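Local structure of protein yojF (Bacillus subtilis, 1NJH) at residues 7-13 / 60-65; 26-32 / 45-51; 66-70 / 81-85; 93-97 / 109-114. The protein is of unknown function, belongs to the DUF1806 family, and is a small, mostly beta protein that assembles as a two-subunit complex in the crystal. One frame throughout, in Å; residues are numbered along the deposited sequence. Where two conformers were deposited one is given.

Contact 1 (7-13 / 60-65); sequences IIKEDVQ and AKIKGN. With IPA (isopropyl alcohol), chain B.
The start of helix 9-18 (residues 9-13) runs nearly antiparallel to the extended end of strand 45-63 (residues 60-63), at 165° with axes within 8.2 Å. Ile8 is the N-cap. Gln13 CA and Ile62 CA are 6.0 Å apart. Gly64 has phi/psi 102/177, which suits glycine. Gln13 (chi1 t, chi2 p) lays its amide along the strand edge away from strand 68-74, as a neighbouring strand would. Ile62 N donates to Gln13 OE1 at 3.1 Å, and Gln13 NE2 to Ala60 O at 3.0 Å. NE2 also binds Glu17. Water 1 joins Gln13 OE1 to Ile62 O. On the side facing the helix, Ile62 CD1 (chi1 and chi2 t) packs on Val12 CG1 at 3.7 Å and Ile7 CG2 at 3.9 Å. Lys9 is all-trans, and its NZ reaches Gly64 O at 2.9 Å. The same NZ binds isopropanol O2 at 2.9 Å, probably from the crystallisation liquor. This is helix-on-sheet packing: Ile62 also meets Tyr68 and Val70 of strand 68-74, and Val12 meets Tyr87 of strand 78-89.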
loop_
_atom_site.group_PDB
_atom_site.type_symbol
_atom_site.label_atom_id
_atom_site.label_comp_id
_atom_site.label_asym_id
_atom_site.label_seq_id
_atom_site.Cartn_x
_atom_site.Cartn_y
_atom_site.Cartn_z
ATOM N N ILE A 7 6.648 19.573 -6.075
ATOM C CA ILE A 7 6.517 19.645 -4.625
ATOM C C ILE A 7 7.248 20.782 -3.912
ATOM O O ILE A 7 8.438 21.016 -4.126
ATOM C CB ILE A 7 6.957 18.302 -3.972
ATOM C CG1 ILE A 7 5.853 17.264 -4.175
ATOM C CG2 ILE A 7 7.282 18.499 -2.482
ATOM C CD1 ILE A 7 6.214 15.884 -3.654
ATOM N N ILE A 8 6.501 21.488 -3.070
ATOM C CA ILE A 8 7.049 22.558 -2.244
ATOM C C ILE A 8 6.993 21.911 -0.866
ATOM O O ILE A 8 5.933 21.838 -0.238
ATOM C CB ILE A 8 6.169 23.825 -2.259
ATOM C CG1 ILE A 8 6.127 24.412 -3.668
ATOM C CG2 ILE A 8 6.734 24.856 -1.287
ATOM C CD1 ILE A 8 5.174 25.576 -3.816
ATOM N N LYS A 9 8.140 21.411 -0.428
ATOM C CA LYS A 9 8.268 20.711 0.836
ATOM C C LYS A 9 7.488 21.277 2.013
ATOM O O LYS A 9 6.731 20.555 2.665
ATOM C CB LYS A 9 9.740 20.610 1.196
ATOM C CG LYS A 9 10.062 19.454 2.108
ATOM C CD LYS A 9 11.549 19.394 2.348
ATOM C CE LYS A 9 11.915 18.268 3.283
ATOM N NZ LYS A 9 13.385 18.232 3.484
ATOM N N GLU A 10 7.663 22.565 2.293
ATOM C CA GLU A 10 6.968 23.179 3.418
ATOM C C GLU A 10 5.448 23.206 3.304
ATOM O O GLU A 10 4.750 23.108 4.327
ATOM C CB GLU A 10 7.496 24.599 3.648
ATOM C CG GLU A 10 8.781 24.677 4.470
ATOM C CD GLU A 10 9.952 23.944 3.836
ATOM O OE1 GLU A 10 9.884 22.706 3.698
ATOM O OE2 GLU A 10 10.946 24.609 3.474
ATOM N N ASP A 11 4.931 23.341 2.080
ATOM C CA ASP A 11 3.485 23.386 1.853
ATOM C C ASP A 11 2.887 21.999 2.072
ATOM O O ASP A 11 1.815 21.866 2.661
ATOM C CB ASP A 11 3.163 23.868 0.426
ATOM C CG ASP A 11 1.700 24.308 0.258
ATOM O OD1 ASP A 11 1.112 24.041 -0.816
ATOM O OD2 ASP A 11 1.134 24.937 1.187
ATOM N N VAL A 12 3.584 20.967 1.608
ATOM C CA VAL A 12 3.106 19.594 1.791
ATOM C C VAL A 12 3.107 19.265 3.279
ATOM O O VAL A 12 2.139 18.700 3.801
ATOM C CB VAL A 12 3.999 18.574 1.053
ATOM C CG1 VAL A 12 3.600 17.159 1.459
ATOM C CG2 VAL A 12 3.841 18.734 -0.444
ATOM N N GLN A 13 4.190 19.632 3.963
ATOM C CA GLN A 13 4.293 19.377 5.393
ATOM C C GLN A 13 3.122 20.026 6.115
ATOM O O GLN A 13 2.503 19.421 6.985
ATOM C CB GLN A 13 5.606 19.926 5.957
ATOM C CG GLN A 13 5.756 19.681 7.453
ATOM C CD GLN A 13 5.824 18.198 7.798
ATOM O OE1 GLN A 13 6.577 17.435 7.181
ATOM N NE2 GLN A 13 5.049 17.787 8.793
ATOM N N ALA A 60 3.552 13.014 11.056
ATOM C CA ALA A 60 3.697 12.963 9.606
ATOM C C ALA A 60 4.848 13.846 9.190
ATOM O O ALA A 60 5.021 14.946 9.720
ATOM C CB ALA A 60 2.397 13.444 8.931
ATOM N N LYS A 61 5.642 13.367 8.240
ATOM C CA LYS A 61 6.763 14.146 7.766
ATOM C C LYS A 61 7.149 13.858 6.333
ATOM O O LYS A 61 7.174 12.701 5.906
ATOM C CB LYS A 61 7.974 13.906 8.675
ATOM C CG LYS A 61 9.205 14.725 8.304
ATOM C CD LYS A 61 10.243 14.675 9.415
ATOM C CE LYS A 61 11.504 15.464 9.060
ATOM N NZ LYS A 61 11.235 16.909 8.817
ATOM N N ILE A 62 7.421 14.917 5.575
ATOM C CA ILE A 62 7.895 14.750 4.216
ATOM C C ILE A 62 9.383 15.071 4.316
ATOM O O ILE A 62 9.765 16.069 4.933
ATOM C CB ILE A 62 7.188 15.694 3.210
ATOM C CG1 ILE A 62 7.863 15.565 1.840
ATOM C CG2 ILE A 62 7.175 17.124 3.737
ATOM C CD1 ILE A 62 7.068 16.203 0.705
ATOM N N LYS A 63 10.208 14.195 3.750
ATOM C CA LYS A 63 11.664 14.355 3.789
ATOM C C LYS A 63 12.305 14.266 2.415
ATOM O O LYS A 63 11.691 13.811 1.443
ATOM C CB LYS A 63 12.298 13.283 4.684
ATOM C CG LYS A 63 11.808 13.271 6.120
ATOM C CD LYS A 63 12.558 12.230 6.945
ATOM C CE LYS A 63 12.003 12.140 8.359
ATOM N NZ LYS A 63 12.803 11.235 9.237
ATOM N N GLY A 64 13.565 14.689 2.350
ATOM C CA GLY A 64 14.294 14.652 1.098
ATOM C C GLY A 64 14.362 16.015 0.446
ATOM O O GLY A 64 13.789 16.976 0.953
ATOM N N ASN A 65 15.061 16.099 -0.679
ATOM C CA ASN A 65 15.198 17.356 -1.399
ATOM C C ASN A 65 14.732 17.222 -2.841
ATOM O O ASN A 65 14.920 18.132 -3.648
ATOM C CB ASN A 65 16.655 17.822 -1.358
ATOM C CG ASN A 65 17.117 18.153 0.049
ATOM O OD1 ASN A 65 16.668 19.132 0.649
ATOM N ND2 ASN A 65 18.008 17.327 0.589
HETATM C C1 IPA B . 15.291 14.980 6.385
HETATM C C2 IPA B . 15.236 16.275 5.775
HETATM C C3 IPA B . 15.658 16.220 4.354
HETATM O O2 IPA B . 13.894 16.750 5.925
HETATM O O HOH W 1 9.045 18.422 6.519
#

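Contact 2 (26-32 / 45-51); sequences IHLETTT and TVVAYIR
Strands 26-32 and 45-51 are antiparallel neighbours, with axes at 145° and 4.5 Å at closest. Tyr49, Ile50 and Arg51 extend the sheet into the second subunit. His27 (chi1 t, chi2 -91°) turns its ring edge to the face of Tyr49, a T-shaped pair (centroids 5.1 Å apart, planes at 89°). Leu28 N to Ile50 O and Ile50 N to Leu28 O bond at 2.9 Å, and Leu28 CB touches Ile50 CG2 at 3.6 Å. Glu29 CD lies 3.5 Å from Tyr49 CD1 at the ring edge. At Thr30 a classic beta bulge shifts the register by one. Thr30 O accepts Val47 N at 2.8 Å and, weakly, Ala48 N at 3.4 Å, while Thr30 N binds Ala48 O at 3.0 Å. The helix-like psi of Val47 (phi/psi -107/-59) lets it and Ala48 both face Thr30. Thr31 then faces Val46. Thr32 N binds Thr45 O (2.9 Å), and Thr45 N binds Thr32 O (2.8 Å). Main-chain bonds fix the register; His27-Tyr49 and Leu28-Ile50 add aromatic and apolar packing on opposite faces.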
loop_
_atom_site.group_PDB
_atom_site.type_symbol
_atom_site.label_atom_id
_atom_site.label_comp_id
_atom_site.label_asym_id
_atom_site.label_seq_id
_atom_site.Cartn_x
_atom_site.Cartn_y
_atom_site.Cartn_z
ATOM N N ILE A 26 -7.132 6.975 2.769
ATOM C CA ILE A 26 -5.903 6.981 2.013
ATOM C C ILE A 26 -5.947 6.125 0.740
ATOM O O ILE A 26 -6.582 5.055 0.702
ATOM C CB ILE A 26 -4.728 6.492 2.931
ATOM C CG1 ILE A 26 -4.477 7.550 4.020
ATOM C CG2 ILE A 26 -3.470 6.199 2.103
ATOM C CD1 ILE A 26 -3.254 7.345 4.830
ATOM N N HIS A 27 -5.317 6.640 -0.309
ATOM C CA HIS A 27 -5.155 5.898 -1.541
ATOM C C HIS A 27 -3.631 5.813 -1.701
ATOM O O HIS A 27 -2.952 6.846 -1.684
ATOM C CB HIS A 27 -5.741 6.621 -2.754
ATOM C CG HIS A 27 -5.623 5.821 -4.012
ATOM N ND1 HIS A 27 -4.541 5.913 -4.863
ATOM C CD2 HIS A 27 -6.406 4.835 -4.507
ATOM C CE1 HIS A 27 -4.666 5.016 -5.828
ATOM N NE2 HIS A 27 -5.788 4.350 -5.633
ATOM N N LEU A 28 -3.092 4.601 -1.833
ATOM C CA LEU A 28 -1.653 4.396 -2.004
ATOM C C LEU A 28 -1.523 3.353 -3.084
ATOM O O LEU A 28 -2.013 2.234 -2.933
ATOM C CB LEU A 28 -1.015 3.892 -0.714
ATOM C CG LEU A 28 0.486 3.587 -0.811
ATOM C CD1 LEU A 28 1.267 4.850 -1.158
ATOM C CD2 LEU A 28 0.960 2.988 0.507
ATOM N N GLU A 29 -0.856 3.717 -4.166
ATOM C CA GLU A 29 -0.741 2.823 -5.309
ATOM C C GLU A 29 0.615 2.936 -6.005
ATOM O O GLU A 29 1.207 4.019 -6.070
ATOM C CB GLU A 29 -1.884 3.174 -6.286
ATOM C CG GLU A 29 -1.799 2.547 -7.683
ATOM C CD GLU A 29 -2.988 2.919 -8.580
ATOM O OE1 GLU A 29 -3.627 3.971 -8.352
ATOM O OE2 GLU A 29 -3.282 2.160 -9.537
ATOM N N THR A 30 1.097 1.806 -6.512
ATOM C CA THR A 30 2.359 1.755 -7.252
ATOM C C THR A 30 2.072 1.016 -8.554
ATOM O O THR A 30 1.396 -0.008 -8.562
ATOM C CB THR A 30 3.500 1.014 -6.476
ATOM O OG1 THR A 30 3.070 -0.291 -6.074
ATOM C CG2 THR A 30 3.889 1.795 -5.251
ATOM N N THR A 31 2.593 1.547 -9.650
ATOM C CA THR A 31 2.377 0.954 -10.967
ATOM C C THR A 31 3.706 0.835 -11.706
ATOM O O THR A 31 4.682 1.485 -11.339
ATOM C CB THR A 31 1.440 1.832 -11.803
ATOM O OG1 THR A 31 1.972 3.161 -11.857
ATOM C CG2 THR A 31 0.050 1.877 -11.182
ATOM N N THR A 32 3.736 0.005 -12.747
ATOM C CA THR A 32 4.951 -0.186 -13.537
ATOM C C THR A 32 4.626 -0.429 -15.006
ATOM O O THR A 32 3.458 -0.509 -15.390
ATOM C CB THR A 32 5.777 -1.388 -13.040
ATOM O OG1 THR A 32 5.035 -2.597 -13.242
ATOM C CG2 THR A 32 6.099 -1.232 -11.566
ATOM N N THR A 45 0.702 -1.162 -15.599
ATOM C CA THR A 45 0.072 -2.198 -14.791
ATOM C C THR A 45 0.182 -1.885 -13.300
ATOM O O THR A 45 1.224 -1.430 -12.826
ATOM C CB THR A 45 0.711 -3.575 -15.060
ATOM O OG1 THR A 45 2.112 -3.521 -14.768
ATOM C CG2 THR A 45 0.516 -3.970 -16.516
ATOM N N VAL A 46 -0.902 -2.122 -12.568
ATOM C CA VAL A 46 -0.913 -1.872 -11.132
ATOM C C VAL A 46 -0.124 -2.969 -10.422
ATOM O O VAL A 46 -0.226 -4.144 -10.780
ATOM C CB VAL A 46 -2.361 -1.850 -10.589
ATOM C CG1 VAL A 46 -2.352 -1.744 -9.071
ATOM C CG2 VAL A 46 -3.123 -0.670 -11.188
ATOM N N VAL A 47 0.673 -2.585 -9.431
ATOM C CA VAL A 47 1.472 -3.545 -8.673
ATOM C C VAL A 47 0.872 -3.734 -7.275
ATOM O O VAL A 47 0.509 -4.846 -6.891
ATOM C CB VAL A 47 2.949 -3.061 -8.547
ATOM C CG1 VAL A 47 3.745 -3.968 -7.602
ATOM C CG2 VAL A 47 3.597 -3.045 -9.927
ATOM N N ALA A 48 0.779 -2.647 -6.519
ATOM C CA ALA A 48 0.218 -2.689 -5.169
ATOM C C ALA A 48 -0.794 -1.572 -5.089
ATOM O O ALA A 48 -0.570 -0.478 -5.610
ATOM C CB ALA A 48 1.301 -2.486 -4.114
ATOM N N TYR A 49 -1.878 -1.821 -4.372
ATOM C CA TYR A 49 -2.937 -0.851 -4.329
ATOM C C TYR A 49 -3.755 -0.944 -3.047
ATOM O O TYR A 49 -4.210 -2.027 -2.676
ATOM C CB TYR A 49 -3.799 -1.172 -5.566
ATOM C CG TYR A 49 -5.032 -0.359 -5.846
ATOM C CD1 TYR A 49 -5.027 0.595 -6.864
ATOM C CD2 TYR A 49 -6.239 -0.628 -5.195
ATOM C CE1 TYR A 49 -6.197 1.265 -7.242
ATOM C CE2 TYR A 49 -7.420 0.031 -5.566
ATOM C CZ TYR A 49 -7.387 0.975 -6.592
ATOM O OH TYR A 49 -8.535 1.626 -6.989
ATOM N N ILE A 50 -3.891 0.169 -2.334
ATOM C CA ILE A 50 -4.798 0.181 -1.190
ATOM C C ILE A 50 -5.630 1.445 -1.414
ATOM O O ILE A 50 -5.099 2.542 -1.565
ATOM C CB ILE A 50 -4.104 0.138 0.203
ATOM C CG1 ILE A 50 -5.194 -0.044 1.276
ATOM C CG2 ILE A 50 -3.270 1.380 0.442
ATOM C CD1 ILE A 50 -4.712 -0.486 2.646
ATOM N N ARG A 51 -6.943 1.258 -1.449
ATOM C CA ARG A 51 -7.859 2.355 -1.674
ATOM C C ARG A 51 -8.835 2.485 -0.521
ATOM O O ARG A 51 -9.404 1.501 -0.048
ATOM C CB ARG A 51 -8.621 2.130 -2.980
ATOM C CG ARG A 51 -9.511 3.291 -3.379
ATOM C CD ARG A 51 -10.038 3.076 -4.789
ATOM N NE ARG A 51 -10.739 4.242 -5.323
ATOM C CZ ARG A 51 -10.161 5.390 -5.661
ATOM N NH1 ARG A 51 -8.854 5.555 -5.523
ATOM N NH2 ARG A 51 -10.896 6.374 -6.157
#

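Contact 3 (66-70 / 81-85); sequences GPYRV and AEGLT
Strands 81-84 and 68-70 are antiparallel arms of a beta hairpin, with axes at 150° and 4.7 Å at closest. The first pair here is Ala81 with Val70, hydrogen-bonded. Ala81 N donates to Val70 O at 2.9 Å, and Val70 N to Ala81 O at 2.8 Å. Arg69 CA adds a CA-H...O contact to Ala81 O at 3.1 Å. Glu82 forms the non-hydrogen-bonded pair with Arg69. Its side chain (chi1 t, chi2 p) curls back, so Glu82 OE1 accepts Gly83 N at 2.6 Å. Water 2 links Glu82 OE1 (2.9 Å) to Arg69 NH1 (3.0 Å). Gly83, at phi/psi 94/15, is the first residue of a G1 beta bulge and shifts the register by one. Tyr68 O accepts Leu84 N at 3.0 Å and, weakly, Gly83 N at 3.0 Å. Tyr68 N bonds to Leu84 O at 2.7 Å. Leu84 (chi1 m, chi2 t) sets CD1 3.6 Å from Val70 CG2. Thr85 CG2 rests 3.8 Å from CB of Pro67, which follows a cis peptide bond. Backbone bonds from Glu82 reach the second subunit. Tyr68 and Val70 also touch Ile62 of strand 45-63, and Ala81 and Leu84 meet Ile108 of strand 106-113.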
loop_
_atom_site.group_PDB
_atom_site.type_symbol
_atom_site.label_atom_id
_atom_site.label_comp_id
_atom_site.label_asym_id
_atom_site.label_seq_id
_atom_site.Cartn_x
_atom_site.Cartn_y
_atom_site.Cartn_z
ATOM N N GLY A 66 14.122 16.084 -3.159
ATOM C CA GLY A 66 13.635 15.852 -4.510
ATOM C C GLY A 66 14.347 14.716 -5.219
ATOM O O GLY A 66 15.530 14.835 -5.539
ATOM N N PRO A 67 13.672 13.578 -5.453
ATOM C CA PRO A 67 12.277 13.324 -5.070
ATOM C C PRO A 67 12.116 13.329 -3.554
ATOM O O PRO A 67 13.091 13.443 -2.824
ATOM C CB PRO A 67 11.997 11.951 -5.679
ATOM C CG PRO A 67 12.904 11.931 -6.885
ATOM C CD PRO A 67 14.182 12.487 -6.298
ATOM N N TYR A 68 10.882 13.176 -3.088
ATOM C CA TYR A 68 10.601 13.199 -1.658
ATOM C C TYR A 68 9.991 11.912 -1.133
ATOM O O TYR A 68 9.555 11.058 -1.897
ATOM C CB TYR A 68 9.660 14.357 -1.352
ATOM C CG TYR A 68 10.206 15.691 -1.798
ATOM C CD1 TYR A 68 10.997 16.460 -0.947
ATOM C CD2 TYR A 68 9.961 16.168 -3.089
ATOM C CE1 TYR A 68 11.531 17.675 -1.364
ATOM C CE2 TYR A 68 10.492 17.384 -3.521
ATOM C CZ TYR A 68 11.276 18.130 -2.653
ATOM O OH TYR A 68 11.809 19.333 -3.065
ATOM N N ARG A 69 9.997 11.769 0.184
ATOM C CA ARG A 69 9.419 10.593 0.813
ATOM C C ARG A 69 8.539 11.043 1.957
ATOM O O ARG A 69 8.893 11.930 2.730
ATOM C CB ARG A 69 10.512 9.625 1.288
ATOM C CG ARG A 69 11.594 10.199 2.164
ATOM C CD ARG A 69 12.756 9.216 2.252
ATOM N NE ARG A 69 13.701 9.578 3.300
ATOM C CZ ARG A 69 14.590 10.563 3.205
ATOM N NH1 ARG A 69 14.668 11.288 2.097
ATOM N NH2 ARG A 69 15.385 10.833 4.230
ATOM N N VAL A 70 7.367 10.437 2.057
ATOM C CA VAL A 70 6.432 10.805 3.097
ATOM C C VAL A 70 6.188 9.611 4.004
ATOM O O VAL A 70 5.994 8.508 3.524
ATOM C CB VAL A 70 5.069 11.261 2.475
ATOM C CG1 VAL A 70 4.028 11.395 3.559
ATOM C CG2 VAL A 70 5.242 12.604 1.754
ATOM N N ALA A 81 5.769 6.342 1.547
ATOM C CA ALA A 81 5.850 6.426 0.087
ATOM C C ALA A 81 7.119 7.192 -0.282
ATOM O O ALA A 81 7.375 8.273 0.250
ATOM C CB ALA A 81 4.624 7.151 -0.484
ATOM N N GLU A 82 7.901 6.632 -1.198
ATOM C CA GLU A 82 9.137 7.276 -1.663
ATOM C C GLU A 82 9.035 7.543 -3.165
ATOM O O GLU A 82 8.339 6.824 -3.879
ATOM C CB GLU A 82 10.336 6.362 -1.391
ATOM C CG GLU A 82 11.606 6.678 -2.195
ATOM C CD GLU A 82 12.300 7.957 -1.752
ATOM O OE1 GLU A 82 11.842 9.064 -2.122
ATOM O OE2 GLU A 82 13.308 7.850 -1.021
ATOM N N GLY A 83 9.726 8.577 -3.636
ATOM C CA GLY A 83 9.708 8.904 -5.051
ATOM C C GLY A 83 8.676 9.935 -5.452
ATOM O O GLY A 83 8.379 10.076 -6.635
ATOM N N LEU A 84 8.125 10.652 -4.479
ATOM C CA LEU A 84 7.119 11.674 -4.766
ATOM C C LEU A 84 7.778 12.945 -5.305
ATOM O O LEU A 84 8.766 13.424 -4.742
ATOM C CB LEU A 84 6.341 11.994 -3.491
ATOM C CG LEU A 84 5.585 10.779 -2.923
ATOM C CD1 LEU A 84 5.022 11.145 -1.559
ATOM C CD2 LEU A 84 4.458 10.331 -3.873
ATOM N N THR A 85 7.226 13.493 -6.384
ATOM C CA THR A 85 7.787 14.711 -6.977
ATOM C C THR A 85 6.781 15.829 -7.203
ATOM O O THR A 85 7.164 17.003 -7.294
ATOM C CB THR A 85 8.453 14.421 -8.343
ATOM O OG1 THR A 85 7.473 13.905 -9.249
ATOM C CG2 THR A 85 9.594 13.426 -8.192
HETATM O O HOH W 2 13.555 10.945 -0.674
#

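Contact 4 (93-97 / 109-114)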
loop_
_atom_site.group_PDB
_atom_site.type_symbol
_atom_site.label_atom_id
_atom_site.label_comp_id
_atom_site.label_asym_id
_atom_site.label_seq_id
_atom_site.Cartn_x
_atom_site.Cartn_y
_atom_site.Cartn_z
ATOM N N ASN A 93 -10.293 19.702 -1.163
ATOM C CA ASN A 93 -9.306 19.775 -0.101
ATOM C C ASN A 93 -8.643 18.415 0.123
ATOM O O ASN A 93 -8.424 17.997 1.260
ATOM C CB ASN A 93 -9.957 20.254 1.195
ATOM C CG ASN A 93 -8.940 20.573 2.266
ATOM O OD1 ASN A 93 -8.079 21.433 2.082
ATOM N ND2 ASN A 93 -9.033 19.882 3.396
ATOM N N ARG A 94 -8.332 17.719 -0.961
ATOM C CA ARG A 94 -7.676 16.425 -0.824
ATOM C C ARG A 94 -6.230 16.599 -1.247
ATOM O O ARG A 94 -5.947 17.177 -2.303
ATOM C CB ARG A 94 -8.371 15.370 -1.697
ATOM C CG ARG A 94 -9.821 15.143 -1.328
ATOM C CD ARG A 94 -10.461 14.080 -2.206
ATOM N NE ARG A 94 -10.360 14.394 -3.629
ATOM C CZ ARG A 94 -10.937 13.675 -4.587
ATOM N NH1 ARG A 94 -11.656 12.606 -4.268
ATOM N NH2 ARG A 94 -10.783 14.014 -5.862
ATOM N N LEU A 95 -5.308 16.123 -0.410
ATOM C CA LEU A 95 -3.895 16.220 -0.722
ATOM C C LEU A 95 -3.538 15.060 -1.647
ATOM O O LEU A 95 -3.620 13.883 -1.268
ATOM C CB LEU A 95 -3.039 16.170 0.561
ATOM C CG LEU A 95 -1.512 16.071 0.404
ATOM C CD1 LEU A 95 -0.971 17.329 -0.280
ATOM C CD2 LEU A 95 -0.860 15.918 1.786
ATOM N N LEU A 96 -3.162 15.416 -2.867
ATOM C CA LEU A 96 -2.784 14.455 -3.897
ATOM C C LEU A 96 -1.297 14.538 -4.189
ATOM O O LEU A 96 -0.783 15.599 -4.547
ATOM C CB LEU A 96 -3.550 14.744 -5.192
ATOM C CG LEU A 96 -5.044 15.004 -5.034
ATOM C CD1 LEU A 96 -5.644 15.223 -6.400
ATOM C CD2 LEU A 96 -5.709 13.852 -4.315
HETATM N N MSE A 97 -0.588 13.424 -4.044
HETATM C CA MSE A 97 0.838 13.436 -4.324
HETATM C C MSE A 97 1.191 12.296 -5.266
HETATM O O MSE A 97 0.536 11.249 -5.277
HETATM C CB MSE A 97 1.627 13.305 -3.019
HETATM C CG MSE A 97 1.401 14.459 -2.083
HETATM SE SE MSE A 97 2.097 14.052 -0.335
HETATM C CE MSE A 97 0.686 12.842 0.253
ATOM N N SER A 109 1.604 6.924 -6.168
ATOM C CA SER A 109 0.577 7.885 -5.821
ATOM C C SER A 109 0.175 7.703 -4.369
ATOM O O SER A 109 -0.034 6.575 -3.926
ATOM C CB SER A 109 -0.647 7.682 -6.733
ATOM O OG SER A 109 -1.756 8.440 -6.287
ATOM N N LEU A 110 0.120 8.812 -3.626
ATOM C CA LEU A 110 -0.325 8.803 -2.227
ATOM C C LEU A 110 -1.298 9.964 -2.143
ATOM O O LEU A 110 -0.942 11.110 -2.456
ATOM C CB LEU A 110 0.833 9.006 -1.233
ATOM C CG LEU A 110 0.378 9.112 0.239
ATOM C CD1 LEU A 110 -0.308 7.827 0.709
ATOM C CD2 LEU A 110 1.598 9.432 1.137
ATOM N N GLN A 111 -2.537 9.665 -1.761
ATOM C CA GLN A 111 -3.585 10.675 -1.657
ATOM C C GLN A 111 -4.291 10.552 -0.299
ATOM O O GLN A 111 -4.536 9.445 0.182
ATOM C CB GLN A 111 -4.601 10.481 -2.789
ATOM C CG GLN A 111 -3.995 10.289 -4.186
ATOM C CD GLN A 111 -5.073 10.270 -5.262
ATOM O OE1 GLN A 111 -6.198 9.855 -5.004
ATOM N NE2 GLN A 111 -4.733 10.713 -6.462
ATOM N N ILE A 112 -4.634 11.696 0.294
ATOM C CA ILE A 112 -5.279 11.758 1.602
ATOM C C ILE A 112 -6.531 12.626 1.503
ATOM O O ILE A 112 -6.469 13.724 0.960
ATOM C CB ILE A 112 -4.302 12.383 2.642
ATOM C CG1 ILE A 112 -2.986 11.595 2.634
ATOM C CG2 ILE A 112 -4.944 12.409 4.023
ATOM C CD1 ILE A 112 -1.870 12.157 3.498
ATOM N N SER A 113 -7.638 12.135 2.055
ATOM C CA SER A 113 -8.916 12.848 2.017
ATOM C C SER A 113 -9.742 12.592 3.270
ATOM O O SER A 113 -9.629 11.542 3.896
ATOM C CB SER A 113 -9.710 12.399 0.787
ATOM O OG SER A 113 -10.964 13.074 0.690
ATOM N N GLU A 114 -10.581 13.558 3.636
ATOM C CA GLU A 114 -11.440 13.407 4.793
ATOM C C GLU A 114 -12.636 12.526 4.416
ATOM O O GLU A 114 -13.327 11.990 5.280
ATOM C CB GLU A 114 -11.923 14.776 5.270
ATOM C CG GLU A 114 -10.793 15.758 5.523
ATOM C CD GLU A 114 -11.288 17.141 5.898
ATOM O OE1 GLU A 114 -11.884 17.284 6.985
ATOM O OE2 GLU A 114 -11.082 18.083 5.101
HETATM O O HOH W 3 -10.416 16.311 2.168
HETATM O O HOH W 4 -12.647 12.161 -1.390
HETATM O O HOH W 5 -1.766 11.182 -6.887
#
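Selenomethionine Met97 is the most covered residue of the apolar centre, which it shares with Leu95, Leu110 and Ile112. Its CE lies 3.6 Å from Leu110 CD2 and 4.2 Å from Ile112 CD1. Leu95 CD2 adds a looser contact to Ile112 CD1 at 4.3 Å. These four side chains share one face of the sheet. The strands that carry them pair in regular antiparallel fashion, with axes at 178° and 4.8 Å at closest approach. Leu95 with Ile112 and Met97 with Leu110 are hydrogen-bonded pairs. Leu95 N to Ile112 O is 3.0 Å and Ile112 N to Leu95 O is 2.9 Å. Met97 N to Leu110 O is 2.8 Å and Leu110 N to Met97 O is 3.0 Å. Between them stands the non-hydrogen-bonded pair Leu96 with Gln111. On the other face Leu96 CD2 lies 3.8 Å from Gln111 CD. Water 5 bridges Met97 O, Ser109 OG and Gln111 NE2. At the open end Asn93 ND2 donates to Glu114 OE2 at 3.2 Å. Water 3 joins Asn93 O to Glu114 N, and water 4 joins Arg94 NH1 to Ser113 OG. Arg94 also forms a salt bridge with Asp90, and Ser113 OG bonds to Lys115 O. The pair belongs to the hairpin of strands 95-101 and 106-113. Strand 24-32 flanks it through Ser109, Gln111 and Ser113. Strand 78-89 bonds to Leu96, and helix 9-18 covers the apolar face through Val12, Ser15 and Leu16.

In the fold
Contact 1 joins the start of helix 9-18 to the end of strand 45-63. This closes a long loop. Contact 2 is nested inside it, joining strand 24-32 to the start of strand 45-63 across the unmodelled residues 34-43. Contacts 3 and 4 follow in series as two hairpins. Contact 3 meets contact 1 through Lys63 N to Arg69 O and Ile7 N to Thr85 O, both probable hydrogen bonds. Contact 4 meets contact 2 through His27 O and Gln111 N. Strand 78-89 pairs with strand 95-101, and strand 24-32 pairs with both 45-63 and 106-113, so the curled sheet closes on itself. Val12, Val70 and Leu110 surround Met97 inside, while contacts 2 and 3 touch the second subunit.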